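Long-range contact in aminopeptidase C (Lactobacillus rhamnosus, PDB 4K7C), which probably removes amino acids from the N-terminal ends of peptides, as a cysteine aminopeptidase of the papain-like bleomycin hydrolase family: residues A[293-305]-A[404-418]. Sequence-based numbering, arbitrary orientation. Where two conformers were deposited one is given.
Sequences HLNLDIDTFKDLA and FDQFVYQVVISKKYL
Phe301 extends its ring from helix 298-305 onto strand 408-414. With CG anti to the backbone N (chi1 -178°), the ring leaves the helix and meets Val411, whose CG2 sits over the face, 3.7 Å from the Phe301 centroid, a CH-pi contact. Val408 CG1 and Phe404 CE2 close in at the rim, the latter 3.6 Å from Phe301 CE2. A flat aromatic ring suits this seam, offering a face to Val411 and an edge to Val408 and Phe404, with Phe301 CZ 3.6 Å from Gln410 C. Farther along, Leu304 spreads its branched end, Leu304 CD1 meeting Leu418 CD2 at 3.7 Å, while its CB rests more loosely near Ile413. In this papain-like fold the axes of helix 298-305 and strand 408-414 lie 50° apart; the strand carries a classic beta bulge at Tyr409 and Gln410, facing strand 315-319. Toward the partly exposed end, apolar packing gives way to charge. The long lysine chain lines the Phe404 ring with methylenes, Lys302 CG 3.4 Å from Phe404 CE2, then bends at chi3 (68°). Lys302 NZ meets the syn lone pair of Asp405 OD1 at 2.8 Å, a salt bridge; Asp401 adds a second carboxylate. A water donates to Asp405 OD2 and only weakly accepts from the lysine.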
loop_
_atom_site.group_PDB
_atom_site.type_symbol
_atom_site.label_atom_id
_atom_site.label_comp_id
_atom_site.label_asym_id
_atom_site.label_seq_id
_atom_site.Cartn_x
_atom_site.Cartn_y
_atom_site.Cartn_z
ATOM N N HIS A 293 38.343 -26.370 13.456
ATOM C CA HIS A 293 38.752 -25.322 12.606
ATOM C C HIS A 293 40.282 -25.365 12.463
ATOM O O HIS A 293 40.989 -25.413 13.476
ATOM C CB HIS A 293 38.399 -23.955 13.238
ATOM C CG HIS A 293 36.950 -23.695 13.431
ATOM N ND1 HIS A 293 36.049 -23.747 12.390
ATOM C CD2 HIS A 293 36.267 -23.243 14.506
ATOM C CE1 HIS A 293 34.844 -23.428 12.849
ATOM N NE2 HIS A 293 34.947 -23.136 14.131
ATOM N N LEU A 294 40.741 -25.281 11.245
ATOM C CA LEU A 294 42.154 -25.113 10.887
ATOM C C LEU A 294 42.419 -23.620 10.603
ATOM O O LEU A 294 41.907 -23.057 9.607
ATOM C CB LEU A 294 42.476 -25.943 9.651
ATOM C CG LEU A 294 43.811 -25.868 8.973
ATOM C CD1 LEU A 294 44.822 -26.362 9.987
ATOM C CD2 LEU A 294 43.822 -26.673 7.711
ATOM N N ASN A 295 43.215 -23.000 11.471
ATOM C CA ASN A 295 43.574 -21.611 11.303
ATOM C C ASN A 295 44.723 -21.429 10.360
ATOM O O ASN A 295 45.796 -22.024 10.562
ATOM C CB ASN A 295 43.965 -21.024 12.641
ATOM C CG ASN A 295 43.807 -19.515 12.653
ATOM O OD1 ASN A 295 43.050 -18.944 11.845
ATOM N ND2 ASN A 295 44.513 -18.864 13.519
ATOM N N LEU A 296 44.517 -20.624 9.314
ATOM C CA LEU A 296 45.522 -20.317 8.318
ATOM C C LEU A 296 45.567 -18.817 8.054
ATOM O O LEU A 296 44.548 -18.108 8.226
ATOM C CB LEU A 296 45.185 -21.009 7.015
ATOM C CG LEU A 296 45.122 -22.541 7.086
ATOM C CD1 LEU A 296 44.700 -23.047 5.738
ATOM C CD2 LEU A 296 46.509 -23.123 7.469
ATOM N N ASP A 297 46.727 -18.365 7.585
ATOM C CA ASP A 297 46.919 -16.983 7.152
ATOM C C ASP A 297 45.983 -16.654 5.982
ATOM O O ASP A 297 45.575 -17.529 5.222
ATOM C CB ASP A 297 48.364 -16.753 6.721
ATOM C CG ASP A 297 48.683 -17.430 5.442
ATOM O OD1 ASP A 297 48.853 -18.659 5.469
ATOM O OD2 ASP A 297 48.762 -16.745 4.408
ATOM N N ILE A 298 45.697 -15.384 5.819
ATOM C CA ILE A 298 44.668 -14.920 4.872
ATOM C C ILE A 298 45.069 -15.170 3.458
ATOM O O ILE A 298 44.226 -15.537 2.699
ATOM C CB ILE A 298 44.274 -13.406 5.101
ATOM C CG1 ILE A 298 42.987 -12.994 4.343
ATOM C CG2 ILE A 298 45.426 -12.501 4.697
ATOM C CD1 ILE A 298 41.792 -13.868 4.725
ATOM N N ASP A 299 46.337 -15.085 3.078
ATOM C CA ASP A 299 46.683 -15.412 1.672
ATOM C C ASP A 299 46.393 -16.882 1.268
ATOM O O ASP A 299 45.878 -17.170 0.176
ATOM C CB ASP A 299 48.185 -15.086 1.415
ATOM C CG ASP A 299 48.448 -13.564 1.402
ATOM O OD1 ASP A 299 47.543 -12.783 1.072
ATOM O OD2 ASP A 299 49.555 -13.176 1.731
ATOM N N THR A 300 46.786 -17.792 2.157
ATOM C CA THR A 300 46.610 -19.263 1.970
ATOM C C THR A 300 45.095 -19.591 1.969
ATOM O O THR A 300 44.581 -20.276 1.086
ATOM C CB THR A 300 47.273 -20.041 3.120
ATOM O OG1 THR A 300 48.690 -19.697 3.280
ATOM C CG2 THR A 300 47.131 -21.536 2.932
ATOM N N PHE A 301 44.390 -18.949 2.892
ATOM C CA PHE A 301 42.917 -19.097 3.027
ATOM C C PHE A 301 42.293 -18.716 1.700
ATOM O O PHE A 301 41.464 -19.473 1.128
ATOM C CB PHE A 301 42.530 -18.126 4.207
ATOM C CG PHE A 301 41.110 -18.083 4.603
ATOM C CD1 PHE A 301 40.719 -18.590 5.850
ATOM C CD2 PHE A 301 40.199 -17.327 3.874
ATOM C CE1 PHE A 301 39.435 -18.462 6.314
ATOM C CE2 PHE A 301 38.891 -17.234 4.305
ATOM C CZ PHE A 301 38.487 -17.747 5.536
ATOM N N LYS A 302 42.616 -17.503 1.225
ATOM C CA LYS A 302 42.025 -17.032 -0.031
ATOM C C LYS A 302 42.430 -17.877 -1.248
ATOM O O LYS A 302 41.631 -18.132 -2.169
ATOM C CB LYS A 302 42.400 -15.561 -0.273
ATOM C CG LYS A 302 41.582 -14.597 0.518
ATOM C CD LYS A 302 42.247 -13.224 0.725
ATOM C CE LYS A 302 42.359 -12.466 -0.554
ATOM N NZ LYS A 302 43.109 -11.200 -0.470
ATOM N N ASP A 303 43.713 -18.262 -1.318
ATOM C CA ASP A 303 44.155 -19.129 -2.450
ATOM C C ASP A 303 43.430 -20.448 -2.539
ATOM O O ASP A 303 43.099 -20.865 -3.610
ATOM C CB ASP A 303 45.638 -19.409 -2.351
ATOM C CG ASP A 303 46.486 -18.182 -2.726
ATOM O OD1 ASP A 303 45.976 -17.237 -3.383
ATOM O OD2 ASP A 303 47.691 -18.227 -2.393
ATOM N N LEU A 304 43.102 -21.053 -1.380
ATOM C CA LEU A 304 42.236 -22.245 -1.352
ATOM C C LEU A 304 40.853 -22.024 -1.853
ATOM O O LEU A 304 40.333 -22.805 -2.635
ATOM C CB LEU A 304 42.135 -22.817 0.068
ATOM C CG LEU A 304 43.462 -23.299 0.693
ATOM C CD1 LEU A 304 43.330 -23.560 2.120
ATOM C CD2 LEU A 304 44.006 -24.548 0.006
ATOM N N ALA A 305 40.232 -20.892 -1.447
ATOM C CA ALA A 305 38.934 -20.562 -1.995
ATOM C C ALA A 305 38.926 -20.410 -3.487
ATOM O O ALA A 305 38.014 -20.911 -4.148
ATOM C CB ALA A 305 38.336 -19.310 -1.314
ATOM N N PHE A 404 36.805 -8.811 2.148
ATOM C CA PHE A 404 37.042 -10.272 2.434
ATOM C C PHE A 404 38.213 -10.368 3.451
ATOM O O PHE A 404 38.114 -11.045 4.462
ATOM C CB PHE A 404 37.452 -10.908 1.092
ATOM C CG PHE A 404 37.544 -12.388 1.126
ATOM C CD1 PHE A 404 36.629 -13.118 0.410
ATOM C CD2 PHE A 404 38.485 -13.071 1.928
ATOM C CE1 PHE A 404 36.664 -14.507 0.419
ATOM C CE2 PHE A 404 38.521 -14.492 1.926
ATOM C CZ PHE A 404 37.598 -15.172 1.144
ATOM N N ASP A 405 39.284 -9.636 3.209
ATOM C CA ASP A 405 40.445 -9.646 4.127
ATOM C C ASP A 405 40.083 -9.367 5.548
ATOM O O ASP A 405 40.599 -9.947 6.488
ATOM C CB ASP A 405 41.559 -8.672 3.657
ATOM C CG ASP A 405 42.265 -9.122 2.401
ATOM O OD1 ASP A 405 42.021 -10.245 1.909
ATOM O OD2 ASP A 405 43.059 -8.319 1.856
ATOM N N GLN A 406 39.231 -8.375 5.736
ATOM C CA GLN A 406 38.920 -7.937 7.045
ATOM C C GLN A 406 37.832 -8.744 7.718
ATOM O O GLN A 406 37.900 -9.004 8.912
ATOM C CB GLN A 406 38.437 -6.459 7.030
ATOM C CG GLN A 406 39.387 -5.326 6.658
ATOM C CD GLN A 406 40.700 -5.412 7.387
ATOM O OE1 GLN A 406 40.790 -5.600 8.606
ATOM N NE2 GLN A 406 41.720 -5.301 6.633
ATOM N N PHE A 407 36.777 -9.125 6.971
ATOM C CA PHE A 407 35.545 -9.523 7.586
ATOM C C PHE A 407 35.092 -10.967 7.317
ATOM O O PHE A 407 34.102 -11.417 7.900
ATOM C CB PHE A 407 34.369 -8.539 7.278
ATOM C CG PHE A 407 34.661 -7.152 7.746
ATOM C CD1 PHE A 407 34.965 -6.914 9.087
ATOM C CD2 PHE A 407 34.824 -6.124 6.864
ATOM C CE1 PHE A 407 35.279 -5.615 9.527
ATOM C CE2 PHE A 407 35.152 -4.835 7.298
ATOM C CZ PHE A 407 35.380 -4.594 8.640
ATOM N N VAL A 408 35.824 -11.660 6.475
ATOM C CA VAL A 408 35.604 -13.112 6.341
ATOM C C VAL A 408 36.510 -13.874 7.319
ATOM O O VAL A 408 37.759 -13.648 7.322
ATOM C CB VAL A 408 35.892 -13.579 4.947
ATOM C CG1 VAL A 408 35.838 -15.167 4.791
ATOM C CG2 VAL A 408 34.951 -12.927 3.961
ATOM N N TYR A 409 35.891 -14.758 8.103
ATOM C CA TYR A 409 36.573 -15.529 9.109
ATOM C C TYR A 409 36.644 -17.035 8.844
ATOM O O TYR A 409 37.509 -17.661 9.444
ATOM C CB TYR A 409 35.977 -15.344 10.459
ATOM C CG TYR A 409 35.967 -13.873 10.937
ATOM C CD1 TYR A 409 37.081 -13.325 11.471
ATOM C CD2 TYR A 409 34.805 -13.092 10.875
ATOM C CE1 TYR A 409 37.152 -12.004 11.883
ATOM C CE2 TYR A 409 34.849 -11.767 11.359
ATOM C CZ TYR A 409 36.023 -11.234 11.871
ATOM O OH TYR A 409 36.068 -9.932 12.327
ATOM N N GLN A 410 35.808 -17.559 7.948
ATOM C CA GLN A 410 35.754 -18.995 7.725
ATOM C C GLN A 410 35.390 -19.345 6.301
ATOM O O GLN A 410 34.559 -18.669 5.695
ATOM C CB GLN A 410 34.665 -19.581 8.584
ATOM C CG GLN A 410 34.814 -19.447 10.062
ATOM C CD GLN A 410 33.704 -20.203 10.720
ATOM O OE1 GLN A 410 33.598 -20.303 11.970
ATOM N NE2 GLN A 410 32.829 -20.718 9.874
ATOM N N VAL A 411 36.041 -20.387 5.773
ATOM C CA VAL A 411 35.653 -20.992 4.499
ATOM C C VAL A 411 35.720 -22.534 4.735
ATOM O O VAL A 411 36.436 -22.979 5.633
ATOM C CB VAL A 411 36.544 -20.677 3.291
ATOM C CG1 VAL A 411 36.267 -19.273 2.763
ATOM C CG2 VAL A 411 38.021 -20.830 3.621
ATOM N N VAL A 412 34.858 -23.261 4.048
ATOM C CA VAL A 412 34.891 -24.699 4.074
ATOM C C VAL A 412 35.463 -25.181 2.755
ATOM O O VAL A 412 34.932 -24.932 1.660
ATOM C CB VAL A 412 33.526 -25.321 4.387
ATOM C CG1 VAL A 412 33.575 -26.829 4.328
ATOM C CG2 VAL A 412 33.028 -24.893 5.733
ATOM N N ILE A 413 36.621 -25.867 2.843
ATOM C CA ILE A 413 37.368 -26.328 1.677
ATOM C C ILE A 413 37.488 -27.882 1.608
ATOM O O ILE A 413 37.681 -28.480 2.670
ATOM C CB ILE A 413 38.764 -25.691 1.693
ATOM C CG1 ILE A 413 38.611 -24.111 1.636
ATOM C CG2 ILE A 413 39.589 -26.169 0.557
ATOM C CD1 ILE A 413 38.082 -23.592 0.350
ATOM N N SER A 414 37.358 -28.466 0.410
ATOM C CA SER A 414 37.641 -29.915 0.240
ATOM C C SER A 414 39.113 -30.146 0.473
ATOM O O SER A 414 39.968 -29.454 -0.073
ATOM C CB SER A 414 37.262 -30.556 -1.078
ATOM O OG SER A 414 36.036 -30.145 -1.543
ATOM N N LYS A 415 39.358 -31.091 1.362
ATOM C CA LYS A 415 40.695 -31.485 1.822
ATOM C C LYS A 415 41.689 -31.746 0.675
ATOM O O LYS A 415 42.902 -31.489 0.817
ATOM C CB LYS A 415 40.578 -32.681 2.776
ATOM C CG LYS A 415 40.103 -32.350 4.180
ATOM C CD LYS A 415 39.876 -33.641 4.995
ATOM C CE LYS A 415 39.330 -33.325 6.305
ATOM N NZ LYS A 415 38.981 -34.535 7.087
ATOM N N LYS A 416 41.176 -32.251 -0.445
ATOM C CA LYS A 416 42.022 -32.524 -1.573
ATOM C C LYS A 416 42.729 -31.292 -2.177
ATOM O O LYS A 416 43.650 -31.435 -2.947
ATOM C CB LYS A 416 41.218 -33.167 -2.668
ATOM C CG LYS A 416 40.189 -32.274 -3.297
ATOM C CD LYS A 416 39.277 -33.140 -4.127
ATOM C CE LYS A 416 38.359 -32.321 -4.963
ATOM N NZ LYS A 416 37.813 -33.256 -6.007
ATOM N N TYR A 417 42.247 -30.075 -1.859
ATOM C CA TYR A 417 42.878 -28.857 -2.364
ATOM C C TYR A 417 43.970 -28.420 -1.438
ATOM O O TYR A 417 44.711 -27.516 -1.787
ATOM C CB TYR A 417 41.818 -27.730 -2.454
ATOM C CG TYR A 417 40.757 -28.024 -3.421
ATOM C CD1 TYR A 417 41.072 -28.308 -4.778
ATOM C CD2 TYR A 417 39.438 -28.028 -3.036
ATOM C CE1 TYR A 417 40.077 -28.596 -5.689
ATOM C CE2 TYR A 417 38.438 -28.332 -3.922
ATOM C CZ TYR A 417 38.759 -28.612 -5.241
ATOM O OH TYR A 417 37.775 -28.932 -6.123
ATOM N N LEU A 418 44.064 -29.049 -0.253
ATOM C CA LEU A 418 45.049 -28.686 0.766
ATOM C C LEU A 418 46.429 -29.331 0.492
ATOM O O LEU A 418 46.486 -30.483 0.165
ATOM C CB LEU A 418 44.610 -29.179 2.120
ATOM C CG LEU A 418 43.391 -28.610 2.835
ATOM C CD1 LEU A 418 43.265 -29.152 4.266
ATOM C CD2 LEU A 418 43.593 -27.143 2.909
HETATM O O HOH W 1 45.304 -9.203 0.911
#